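Local coordinates for apical membrane antigen 1-like protein, soluble form (Toxoplasma gondii, PDB 3ZLE) that may take part in host-cell invasion by the parasite's sporozoites, as a paralogue of the moving-junction antigen AMA1, at residues 21-26 with 321-326; 50-55 with 337-342. All coordinates share one frame; numbering follows the deposited sequence.

How the interactions relate
Interactions 1 and 2 adjoin within the AMA1 ectodomain, their centres about 14 Å apart. The four segments alternate along the chain, and each contact bridges nearly 300 residues. Interaction 2 lies deep, about 4 Å from the centre of the chain, whereas interaction 1 sits further out, at about 14 Å, and is partly buried. They meet through carbon-to-carbon packing: Ile24 CD1 lies 3.7 Å from Leu339 CD1 and 4.0 Å from Thr337 CB, and Phe22 CD1 is 4.2 Å from Thr337 CG2. At interaction 2 the Phe53 side chain is about 4 Å from a glycerol, probably from the crystallisation liquor.

Interaction 1 of 2, residues 21-26 with 321-326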
ATOM      1  N   ARG A  21     -11.183   1.504   8.725  1.00 22.29           N
ATOM      2  CA  ARG A  21     -10.414   1.358   7.494  1.00 21.92           C
ATOM      3  C   ARG A  21      -8.942   1.531   7.819  1.00 22.41           C
ATOM      4  O   ARG A  21      -8.071   1.131   7.030  1.00 26.03           O
ATOM      5  CB  ARG A  21     -10.786   2.445   6.496  1.00 20.70           C
ATOM      6  CG  ARG A  21     -12.148   2.434   5.891  1.00 24.14           C
ATOM      7  CD  ARG A  21     -12.236   3.703   4.956  1.00 22.65           C
ATOM      8  NE  ARG A  21     -13.467   3.803   4.167  1.00 17.14           N
ATOM      9  CZ  ARG A  21     -13.607   3.317   2.911  1.00 18.73           C
ATOM     10  NH1 ARG A  21     -12.648   2.589   2.367  1.00 15.43           N
ATOM     11  NH2 ARG A  21     -14.742   3.518   2.229  1.00 14.72           N
ATOM     12  N   PHE A  22      -8.655   2.297   8.865  1.00 25.15           N
ATOM     13  CA  PHE A  22      -7.265   2.702   9.117  1.00 22.79           C
ATOM     14  C   PHE A  22      -6.581   1.777  10.114  1.00 27.15           C
ATOM     15  O   PHE A  22      -5.410   1.983  10.500  1.00 27.77           O
ATOM     16  CB  PHE A  22      -7.204   4.221   9.504  1.00 21.01           C
ATOM     17  CG  PHE A  22      -7.787   5.121   8.446  1.00 18.50           C
ATOM     18  CD1 PHE A  22      -7.041   5.459   7.340  1.00 18.98           C
ATOM     19  CD2 PHE A  22      -9.154   5.437   8.448  1.00 17.54           C
ATOM     20  CE1 PHE A  22      -7.587   6.160   6.279  1.00 16.20           C
ATOM     21  CE2 PHE A  22      -9.701   6.185   7.436  1.00 19.59           C
ATOM     22  CZ  PHE A  22      -8.934   6.499   6.303  1.00 16.41           C
ATOM     23  N   ASN A  23      -7.285   0.713  10.499  1.00 29.51           N
ATOM     24  CA  ASN A  23      -6.661  -0.333  11.315  1.00 24.47           C
ATOM     25  C   ASN A  23      -5.964  -1.341  10.441  1.00 21.96           C
ATOM     26  O   ASN A  23      -6.481  -2.422  10.162  1.00 24.88           O
ATOM     27  CB  ASN A  23      -7.681  -1.027  12.158  1.00 22.94           C
ATOM     28  CG  ASN A  23      -7.062  -2.031  13.073  1.00 26.06           C
ATOM     29  OD1 ASN A  23      -5.867  -2.337  12.977  1.00 32.18           O
ATOM     30  ND2 ASN A  23      -7.846  -2.523  14.000  1.00 23.47           N
ATOM     31  N   ILE A  24      -4.824  -0.923   9.937  1.00 22.01           N
ATOM     32  CA  ILE A  24      -4.075  -1.630   8.902  1.00 18.07           C
ATOM     33  C   ILE A  24      -3.646  -3.102   9.213  1.00 20.76           C
ATOM     34  O   ILE A  24      -3.683  -3.974   8.318  1.00 22.41           O
ATOM     35  CB  ILE A  24      -2.875  -0.750   8.484  1.00 17.92           C
ATOM     36  CG1 ILE A  24      -3.408   0.441   7.639  1.00 20.62           C
ATOM     37  CG2 ILE A  24      -1.833  -1.550   7.702  1.00 16.02           C
ATOM     38  CD1 ILE A  24      -2.299   1.297   7.025  1.00 21.57           C
ATOM     39  N   PRO A  25      -3.110  -3.366  10.430  1.00 22.06           N
ATOM     40  CA  PRO A  25      -2.785  -4.774  10.735  1.00 20.86           C
ATOM     41  C   PRO A  25      -4.015  -5.628  10.666  1.00 21.78           C
ATOM     42  O   PRO A  25      -3.946  -6.765  10.237  1.00 26.93           O
ATOM     43  CB  PRO A  25      -2.307  -4.720  12.196  1.00 23.98           C
ATOM     44  CG  PRO A  25      -1.904  -3.282  12.426  1.00 22.60           C
ATOM     45  CD  PRO A  25      -2.826  -2.466  11.564  1.00 19.85           C
ATOM     46  N   GLN A  26      -5.143  -5.113  11.143  1.00 23.75           N
ATOM     47  CA  GLN A  26      -6.372  -5.836  10.991  1.00 22.83           C
ATOM     48  C   GLN A  26      -6.834  -5.977   9.525  1.00 24.79           C
ATOM     49  O   GLN A  26      -7.084  -7.089   9.069  1.00 29.75           O
ATOM     50  CB  GLN A  26      -7.448  -5.220  11.841  1.00 28.99           C
ATOM     51  CG  GLN A  26      -8.761  -5.985  11.803  1.00 35.65           C
ATOM     52  CD  GLN A  26      -9.580  -5.717  13.041  1.00 41.89           C
ATOM     53  OE1 GLN A  26      -9.030  -5.505  14.117  1.00 57.06           O
ATOM     54  NE2 GLN A  26     -10.901  -5.634  12.879  1.00 51.37           N
ATOM     55  N   ASP A 321       3.500   4.854  14.299  1.00 24.54           N
ATOM     56  CA  ASP A 321       3.291   3.413  14.210  1.00 28.90           C
ATOM     57  C   ASP A 321       2.251   2.880  15.157  1.00 34.96           C
ATOM     58  O   ASP A 321       2.234   1.685  15.418  1.00 33.67           O
ATOM     59  CB  ASP A 321       4.604   2.658  14.427  1.00 35.85           C
ATOM     60  CG  ASP A 321       5.109   2.762  15.853  1.00 29.09           C
ATOM     61  OD1 ASP A 321       4.447   3.391  16.697  1.00 33.24           O
ATOM     62  OD2 ASP A 321       6.217   2.275  16.102  1.00 36.53           O
ATOM     63  N   GLN A 322       1.289   3.725  15.533  1.00 31.72           N
ATOM     64  CA  GLN A 322       0.116   3.264  16.282  1.00 32.64           C
ATOM     65  C   GLN A 322      -1.158   3.274  15.441  1.00 31.03           C
ATOM     66  O   GLN A 322      -1.394   4.181  14.659  1.00 23.44           O
ATOM     67  CB  GLN A 322      -0.098   4.137  17.498  1.00 38.49           C
ATOM     68  CG  GLN A 322       1.086   4.171  18.443  1.00 54.71           C
ATOM     69  CD  GLN A 322       0.730   3.640  19.812  1.00 68.68           C
ATOM     70  OE1 GLN A 322      -0.268   4.056  20.413  1.00 76.65           O
ATOM     71  NE2 GLN A 322       1.518   2.688  20.300  1.00 69.84           N
ATOM     72  N   VAL A 323      -2.030   2.309  15.687  1.00 26.70           N
ATOM     73  CA  VAL A 323      -3.315   2.343  15.094  1.00 25.22           C
ATOM     74  C   VAL A 323      -4.078   3.516  15.687  1.00 29.00           C
ATOM     75  O   VAL A 323      -4.328   3.548  16.907  1.00 26.84           O
ATOM     76  CB  VAL A 323      -4.089   1.046  15.328  1.00 25.75           C
ATOM     77  CG1 VAL A 323      -5.540   1.218  14.859  1.00 21.76           C
ATOM     78  CG2 VAL A 323      -3.420  -0.108  14.584  1.00 29.34           C
ATOM     79  N   PRO A 324      -4.562   4.424  14.813  1.00 25.64           N
ATOM     80  CA  PRO A 324      -5.231   5.618  15.295  1.00 28.27           C
ATOM     81  C   PRO A 324      -6.703   5.300  15.473  1.00 25.00           C
ATOM     82  O   PRO A 324      -7.196   4.372  14.841  1.00 23.97           O
ATOM     83  CB  PRO A 324      -5.011   6.631  14.151  1.00 24.70           C
ATOM     84  CG  PRO A 324      -4.872   5.799  12.939  1.00 24.88           C
ATOM     85  CD  PRO A 324      -4.372   4.433  13.358  1.00 20.94           C
ATOM     86  N   ASP A 325      -7.391   6.025  16.351  1.00 23.77           N
ATOM     87  CA  ASP A 325      -8.802   5.728  16.625  1.00 23.52           C
ATOM     88  C   ASP A 325      -9.670   6.985  16.609  1.00 20.31           C
ATOM     89  O   ASP A 325     -10.821   6.957  16.954  1.00 20.55           O
ATOM     90  CB  ASP A 325      -8.946   4.978  17.977  1.00 24.79           C
ATOM     91  CG  ASP A 325      -8.434   5.787  19.156  1.00 32.74           C
ATOM     92  OD1 ASP A 325      -8.202   7.006  18.996  1.00 28.47           O
ATOM     93  OD2 ASP A 325      -8.364   5.232  20.296  1.00 34.94           O
ATOM     94  N   CYS A 326      -9.124   8.089  16.148  1.00 27.54           N
ATOM     95  CA  CYS A 326      -9.976   9.231  15.851  1.00 23.12           C
ATOM     96  C   CYS A 326      -9.267  10.130  14.871  1.00 25.99           C
ATOM     97  O   CYS A 326      -8.078   9.896  14.504  1.00 20.91           O
ATOM     98  CB  CYS A 326     -10.315  10.010  17.140  1.00 22.32           C
ATOM     99  SG  CYS A 326      -8.829  10.481  18.050  1.00 34.21           S
TER
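The N-terminal end of helix 24-27 meets the loop between strands 315-320 and 326-330 here, with Asn23, at the N-cap position, and Pro25 set against Val323. The two methyls of Val323 share the work. CG2 is aimed at the Pro25 ring, 3.9 Å from Pro25 CD, and has Asn23 OD1 at its flank, 3.7 Å away. CG1, anti to the backbone N (chi1 171°), instead lies along the asparagine, 4.0 Å from Asn23 CG. Asn23 carries its own CG anti to the backbone N (chi1 -176°), and this brings OD1 back over the first turn of the helix, where it accepts a weak capping bond from Gln26 N at 3.4 Å. One oxygen thus caps the helix and touches a methyl. Beside this pair, Phe22 O approaches Pro324 CD at 3.9 Å, and Phe22 CB faces Pro324 CG at 4.4 Å. The phenylalanine ring itself turns away from the loop, toward Phe18, Phe228 and Phe327. Trp303 of strand 303-308 backs the contact: the side chains of Val323, Pro324 and Pro25 all touch it. With no hydrogen bond between the two segments, their direct contact rests on van der Waals packing, while Phe22 O takes Trp303 NE1 and, weakly, Ile24 N in the inverse gamma turn centred on Asn23.

Interaction 2 of 2, residues 50-55 with 337-342; sequences CPVFGK and TALGSS
Val52 and Leu339 cross at an angle beside the edge strand 52-53 of the antiparallel sheet that continues through strand 199-202, and Phe53 turns its CB to Ser341. Leu339 CD2 makes the apolar contacts, reaching Val52 CG2 at 4.0 Å and Cys50 CB at 4.2 Å; Cys50 itself is disulfide-bonded to Cys218. The other methyl of the valine, CG1, is anti to the backbone N (chi1 -163°) and rests against Ala338 O. Phe53 comes close through its base: CB lies 3.5 Å from Ser341 N and 3.8 Å from Ser341 CB. Its CG is anti to the carbonyl carbon (chi1 -76°), which carries the ring away from the loop toward Val200 and Ile121, while Leu339 O remains at the ring edge, near its plane. The loop has its own brace, an ST motif in which Thr337 OG1 accepts from Gly340 N at 3.0 Å and, weakly, from Leu339 N. These bonds probably help to hold the turn that presents the Leu339 carbonyl to the strand. Phe53 N donates to Leu339 O at 2.9 Å, nearly in line with the carbonyl (C=O...N 168°), and Val52 CA adds a CA-H...O contact to the same oxygen at 3.5 Å.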
ATOM      1  N   CYS A  50      -5.416  -5.608   1.304  1.00 26.20           N
ATOM      2  CA  CYS A  50      -5.713  -4.273   0.757  1.00 28.01           C
ATOM      3  C   CYS A  50      -4.895  -3.947  -0.496  1.00 27.95           C
ATOM      4  O   CYS A  50      -3.706  -4.202  -0.549  1.00 35.52           O
ATOM      5  CB  CYS A  50      -5.490  -3.168   1.804  1.00 25.38           C
ATOM      6  SG  CYS A  50      -6.743  -3.116   3.075  1.00 34.72           S
ATOM      7  N   PRO A  51      -5.533  -3.296  -1.481  1.00 25.09           N
ATOM      8  CA  PRO A  51      -4.763  -2.838  -2.633  1.00 23.21           C
ATOM      9  C   PRO A  51      -3.839  -1.691  -2.258  1.00 23.71           C
ATOM     10  O   PRO A  51      -4.097  -0.950  -1.289  1.00 20.09           O
ATOM     11  CB  PRO A  51      -5.840  -2.401  -3.633  1.00 22.55           C
ATOM     12  CG  PRO A  51      -7.072  -2.162  -2.844  1.00 21.72           C
ATOM     13  CD  PRO A  51      -6.963  -2.942  -1.563  1.00 21.93           C
ATOM     14  N   VAL A  52      -2.704  -1.597  -2.934  1.00 20.06           N
ATOM     15  CA  VAL A  52      -1.705  -0.631  -2.546  1.00 19.81           C
ATOM     16  C   VAL A  52      -1.594   0.362  -3.673  1.00 20.50           C
ATOM     17  O   VAL A  52      -1.025   0.050  -4.722  1.00 16.63           O
ATOM     18  CB  VAL A  52      -0.335  -1.322  -2.373  1.00 22.59           C
ATOM     19  CG1 VAL A  52       0.618  -0.406  -1.563  1.00 18.16           C
ATOM     20  CG2 VAL A  52      -0.515  -2.676  -1.688  1.00 23.98           C
ATOM     21  N   PHE A  53      -2.102   1.573  -3.458  1.00 24.82           N
ATOM     22  CA  PHE A  53      -2.260   2.535  -4.545  1.00 20.10           C
ATOM     23  C   PHE A  53      -0.959   3.251  -4.848  1.00 23.85           C
ATOM     24  O   PHE A  53      -0.298   3.796  -3.938  1.00 22.44           O
ATOM     25  CB  PHE A  53      -3.326   3.554  -4.163  1.00 21.30           C
ATOM     26  CG  PHE A  53      -4.717   3.022  -4.264  1.00 19.77           C
ATOM     27  CD1 PHE A  53      -5.244   2.253  -3.231  1.00 15.72           C
ATOM     28  CD2 PHE A  53      -5.443   3.128  -5.459  1.00 18.43           C
ATOM     29  CE1 PHE A  53      -6.544   1.778  -3.310  1.00 15.65           C
ATOM     30  CE2 PHE A  53      -6.731   2.565  -5.566  1.00 17.24           C
ATOM     31  CZ  PHE A  53      -7.248   1.850  -4.498  1.00 16.28           C
ATOM     32  N   GLY A  54      -0.570   3.242  -6.120  1.00 23.50           N
ATOM     33  CA  GLY A  54       0.632   3.922  -6.540  1.00 22.44           C
ATOM     34  C   GLY A  54       1.919   3.138  -6.338  1.00 36.54           C
ATOM     35  O   GLY A  54       2.990   3.618  -6.708  1.00 36.07           O
ATOM     36  N   LYS A  55       1.821   1.885  -5.860  1.00 27.47           N
ATOM     37  CA  LYS A  55       2.998   1.049  -5.750  1.00 19.95           C
ATOM     38  C   LYS A  55       3.540   0.586  -7.066  1.00 24.01           C
ATOM     39  O   LYS A  55       2.839  -0.080  -7.835  1.00 24.87           O
ATOM     40  CB  LYS A  55       2.782  -0.132  -4.819  1.00 25.30           C
ATOM     41  CG  LYS A  55       3.813  -1.255  -4.935  1.00 22.55           C
ATOM     42  CD  LYS A  55       3.965  -2.030  -3.608  1.00 21.97           C
ATOM     43  CE  LYS A  55       4.681  -3.342  -3.852  1.00 23.52           C
ATOM     44  NZ  LYS A  55       4.929  -4.179  -2.618  1.00 23.47           N
ATOM     45  N   THR A 337      -1.626   7.139   4.338  1.00 19.11           N
ATOM     46  CA  THR A 337      -0.992   5.855   4.757  1.00 19.09           C
ATOM     47  C   THR A 337      -0.057   5.303   3.734  1.00 20.95           C
ATOM     48  O   THR A 337      -0.131   5.628   2.534  1.00 25.88           O
ATOM     49  CB  THR A 337      -1.999   4.773   5.108  1.00 21.39           C
ATOM     50  OG1 THR A 337      -2.565   4.256   3.915  1.00 23.29           O
ATOM     51  CG2 THR A 337      -3.094   5.290   6.027  1.00 20.97           C
ATOM     52  N   ALA A 338       0.745   4.351   4.154  1.00 20.75           N
ATOM     53  CA  ALA A 338       1.498   3.574   3.181  1.00 17.31           C
ATOM     54  C   ALA A 338       0.638   2.790   2.194  1.00 18.81           C
ATOM     55  O   ALA A 338       1.068   2.551   1.044  1.00 19.84           O
ATOM     56  CB  ALA A 338       2.503   2.688   3.851  1.00 15.15           C
ATOM     57  N   LEU A 339      -0.599   2.516   2.553  1.00 18.02           N
ATOM     58  CA  LEU A 339      -1.501   1.802   1.566  1.00 22.23           C
ATOM     59  C   LEU A 339      -2.168   2.676   0.526  1.00 23.02           C
ATOM     60  O   LEU A 339      -2.319   2.270  -0.653  1.00 18.55           O
ATOM     61  CB  LEU A 339      -2.553   1.000   2.285  1.00 18.76           C
ATOM     62  CG  LEU A 339      -1.933  -0.256   2.901  1.00 19.71           C
ATOM     63  CD1 LEU A 339      -2.805  -0.795   4.009  1.00 22.42           C
ATOM     64  CD2 LEU A 339      -1.732  -1.284   1.804  1.00 20.85           C
ATOM     65  N   GLY A 340      -2.659   3.832   0.987  1.00 21.63           N
ATOM     66  CA  GLY A 340      -3.575   4.639   0.208  1.00 22.69           C
ATOM     67  C   GLY A 340      -2.946   5.379  -0.944  1.00 23.36           C
ATOM     68  O   GLY A 340      -1.730   5.315  -1.150  1.00 24.37           O
ATOM     69  N   SER A 341      -3.815   5.985  -1.759  1.00 26.68           N
ATOM     70  CA  SER A 341      -3.435   6.978  -2.769  1.00 28.11           C
ATOM     71  C   SER A 341      -3.165   8.340  -2.158  1.00 24.53           C
ATOM     72  O   SER A 341      -3.423   8.555  -1.014  1.00 21.61           O
ATOM     73  CB  SER A 341      -4.565   7.148  -3.796  1.00 25.75           C
ATOM     74  OG  SER A 341      -4.026   7.612  -5.033  1.00 29.70           O
ATOM     75  N   SER A 342      -2.784   9.301  -2.977  1.00 25.44           N
ATOM     76  CA  SER A 342      -2.712  10.669  -2.508  1.00 27.74           C
ATOM     77  C   SER A 342      -4.010  11.397  -2.839  1.00 24.58           C
ATOM     78  O   SER A 342      -4.189  12.515  -2.406  1.00 28.05           O
ATOM     79  CB  SER A 342      -1.522  11.423  -3.145  1.00 23.69           C
ATOM     80  OG  SER A 342      -1.657  11.437  -4.558  1.00 29.01           O
TER